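Long-range contact in L-Ala-D/L-Glu epimerase, a muconate lactonizing enzyme (Klebsiella pneumoniae subsp. pneumoniae MGH 78578, PDB 3FCP), which belongs to the muconate lactonizing enzyme branch of the enolase superfamily and holds a magnesium ion in its barrel domain: residues T310-H315 with P356-E361. Residues are numbered along the deposited sequence; the frame is centred on the assembly and turned at random.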
ATOM      1  N   THR A 310      14.747  30.840  25.852  1.00 21.90           N
ATOM      2  CA  THR A 310      15.838  30.455  24.978  1.00 21.62           C
ATOM      3  C   THR A 310      16.815  29.534  25.690  1.00 20.57           C
ATOM      4  O   THR A 310      17.172  28.489  25.151  1.00 20.81           O
ATOM      5  CB  THR A 310      16.575  31.695  24.440  1.00 23.49           C
ATOM      6  OG1 THR A 310      15.714  32.391  23.532  1.00 23.38           O
ATOM      7  CG2 THR A 310      17.856  31.300  23.718  1.00 23.05           C
ATOM      8  N   VAL A 311      17.235  29.886  26.905  1.00 20.30           N
ATOM      9  CA  VAL A 311      18.187  29.026  27.612  1.00 20.16           C
ATOM     10  C   VAL A 311      17.516  27.700  27.995  1.00 19.90           C
ATOM     11  O   VAL A 311      18.154  26.648  27.989  1.00 20.04           O
ATOM     12  CB  VAL A 311      18.784  29.718  28.886  1.00 19.37           C
ATOM     13  CG1 VAL A 311      17.763  29.760  30.011  1.00 22.29           C
ATOM     14  CG2 VAL A 311      20.034  28.972  29.336  1.00 21.62           C
ATOM     15  N   ALA A 312      16.226  27.755  28.311  1.00 20.85           N
ATOM     16  CA  ALA A 312      15.482  26.545  28.659  1.00 20.81           C
ATOM     17  C   ALA A 312      15.592  25.586  27.471  1.00 22.05           C
ATOM     18  O   ALA A 312      15.855  24.392  27.643  1.00 21.72           O
ATOM     19  CB  ALA A 312      14.022  26.885  28.928  1.00 18.49           C
ATOM     20  N   SER A 313      15.400  26.119  26.263  1.00 21.45           N
ATOM     21  CA  SER A 313      15.495  25.313  25.050  1.00 21.49           C
ATOM     22  C   SER A 313      16.915  24.795  24.864  1.00 20.28           C
ATOM     23  O   SER A 313      17.112  23.629  24.534  1.00 20.39           O
ATOM     24  CB  SER A 313      15.112  26.132  23.816  1.00 21.39           C
ATOM     25  OG  SER A 313      13.840  26.720  23.969  1.00 21.16           O
ATOM     26  N   LEU A 314      17.905  25.664  25.065  1.00 23.26           N
ATOM     27  CA  LEU A 314      19.303  25.264  24.899  1.00 22.97           C
ATOM     28  C   LEU A 314      19.713  24.116  25.827  1.00 21.26           C
ATOM     29  O   LEU A 314      20.487  23.256  25.435  1.00 20.27           O
ATOM     30  CB  LEU A 314      20.262  26.446  25.118  1.00 24.95           C
ATOM     31  CG  LEU A 314      20.634  27.485  24.042  1.00 27.03           C
ATOM     32  CD1 LEU A 314      20.890  26.820  22.689  1.00 26.86           C
ATOM     33  CD2 LEU A 314      19.552  28.495  23.920  1.00 31.64           C
ATOM     34  N   HIS A 315      19.206  24.097  27.055  1.00 22.17           N
ATOM     35  CA  HIS A 315      19.562  23.010  27.966  1.00 22.09           C
ATOM     36  C   HIS A 315      19.125  21.669  27.374  1.00 21.41           C
ATOM     37  O   HIS A 315      19.839  20.672  27.490  1.00 19.99           O
ATOM     38  CB  HIS A 315      18.922  23.223  29.336  1.00 20.53           C
ATOM     39  CG  HIS A 315      19.708  24.133  30.230  1.00 21.05           C
ATOM     40  ND1 HIS A 315      20.906  23.761  30.803  1.00 22.46           N
ATOM     41  CD2 HIS A 315      19.483  25.407  30.627  1.00 20.95           C
ATOM     42  CE1 HIS A 315      21.383  24.765  31.514  1.00 20.56           C
ATOM     43  NE2 HIS A 315      20.539  25.777  31.425  1.00 20.71           N
ATOM     44  N   PRO A 356      23.635  26.011  38.709  1.00 27.81           N
ATOM     45  CA  PRO A 356      22.367  25.348  39.058  1.00 26.75           C
ATOM     46  C   PRO A 356      21.119  25.898  38.369  1.00 25.72           C
ATOM     47  O   PRO A 356      20.937  27.106  38.265  1.00 28.11           O
ATOM     48  CB  PRO A 356      22.304  25.502  40.578  1.00 26.57           C
ATOM     49  CG  PRO A 356      23.771  25.509  40.974  1.00 28.35           C
ATOM     50  CD  PRO A 356      24.353  26.436  39.927  1.00 27.87           C
ATOM     51  N   GLY A 357      20.255  24.995  37.912  1.00 24.58           N
ATOM     52  CA  GLY A 357      19.034  25.403  37.237  1.00 23.62           C
ATOM     53  C   GLY A 357      19.264  25.861  35.810  1.00 23.66           C
ATOM     54  O   GLY A 357      20.144  25.349  35.113  1.00 23.79           O
ATOM     55  N   LEU A 358      18.465  26.826  35.368  1.00 23.61           N
ATOM     56  CA  LEU A 358      18.592  27.358  34.016  1.00 23.70           C
ATOM     57  C   LEU A 358      19.881  28.153  33.859  1.00 23.23           C
ATOM     58  O   LEU A 358      20.450  28.229  32.768  1.00 24.48           O
ATOM     59  CB  LEU A 358      17.405  28.265  33.692  1.00 22.43           C
ATOM     60  CG  LEU A 358      16.034  27.602  33.564  1.00 24.85           C
ATOM     61  CD1 LEU A 358      14.949  28.663  33.622  1.00 26.02           C
ATOM     62  CD2 LEU A 358      15.966  26.829  32.250  1.00 21.47           C
ATOM     63  N   GLY A 359      20.327  28.770  34.950  1.00 24.45           N
ATOM     64  CA  GLY A 359      21.537  29.570  34.888  1.00 25.48           C
ATOM     65  C   GLY A 359      21.254  31.049  34.664  1.00 26.31           C
ATOM     66  O   GLY A 359      22.171  31.825  34.423  1.00 25.93           O
ATOM     67  N   VAL A 360      19.985  31.442  34.715  1.00 27.07           N
ATOM     68  CA  VAL A 360      19.618  32.845  34.548  1.00 28.30           C
ATOM     69  C   VAL A 360      18.717  33.243  35.702  1.00 29.99           C
ATOM     70  O   VAL A 360      17.971  32.417  36.240  1.00 29.44           O
ATOM     71  CB  VAL A 360      18.894  33.116  33.203  1.00 29.51           C
ATOM     72  CG1 VAL A 360      19.849  32.847  32.041  1.00 29.41           C
ATOM     73  CG2 VAL A 360      17.648  32.256  33.086  1.00 26.81           C
ATOM     74  N   GLU A 361      18.786  34.512  36.082  1.00 30.78           N
ATOM     75  CA  GLU A 361      18.005  35.019  37.206  1.00 32.76           C
ATOM     76  C   GLU A 361      17.077  36.148  36.771  1.00 31.82           C
ATOM     77  O   GLU A 361      17.407  36.937  35.884  1.00 31.05           O
ATOM     78  CB  GLU A 361      18.961  35.532  38.289  1.00 36.36           C
ATOM     79  CG  GLU A 361      18.467  35.376  39.714  1.00 45.17           C
ATOM     80  CD  GLU A 361      18.482  33.929  40.182  1.00 48.03           C
ATOM     81  OE1 GLU A 361      17.686  33.122  39.661  1.00 51.17           O
ATOM     82  OE2 GLU A 361      19.298  33.595  41.068  1.00 51.82           O
TER
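His315 turns the edge of its imidazole to the backbone of Leu358: the carbonyl O of Leu358 lies at that edge, in the ring plane, and His315 NE2 donates to it over 2.8 Å. The N-H...O angle of 167° makes the bond nearly straight, yet the donor stands above the carbonyl plane, 39° out of it. The Gly357 carbonyl O approaches the same ring obliquely. With CG anti to its own carbonyl carbon (chi1 -84°), the imidazole extends from the helix to the loop, while Val125 and Ser126 of helix 125-128 also touch it.

One turn earlier, Val311 turns both methyls to the loop. Val311 CG2 rests 3.5 Å from Leu358 O, the acceptor of the histidine bond, whereas Val311 CG1 meets Val360 CG2 tip to tip at 4.0 Å. The Leu358 side chain extends toward the helix, its CD2 lying 3.6 Å from Ala312 CA. Thr111 of helix 103-121 touches both Ala312 and Leu358, and Asp115 OD1 accepts a hydrogen bond from Leu358 N, so both backbone polar groups of this buried leucine are engaged.

Helix 307-317 follows strand 297-300 of the barrel, and residues 356-361 follow strand 349-351. Both meet helix 103-121 here, an arrangement consistent with the interface between the (beta/alpha) barrel and the N-terminal capping domain of the enolase superfamily.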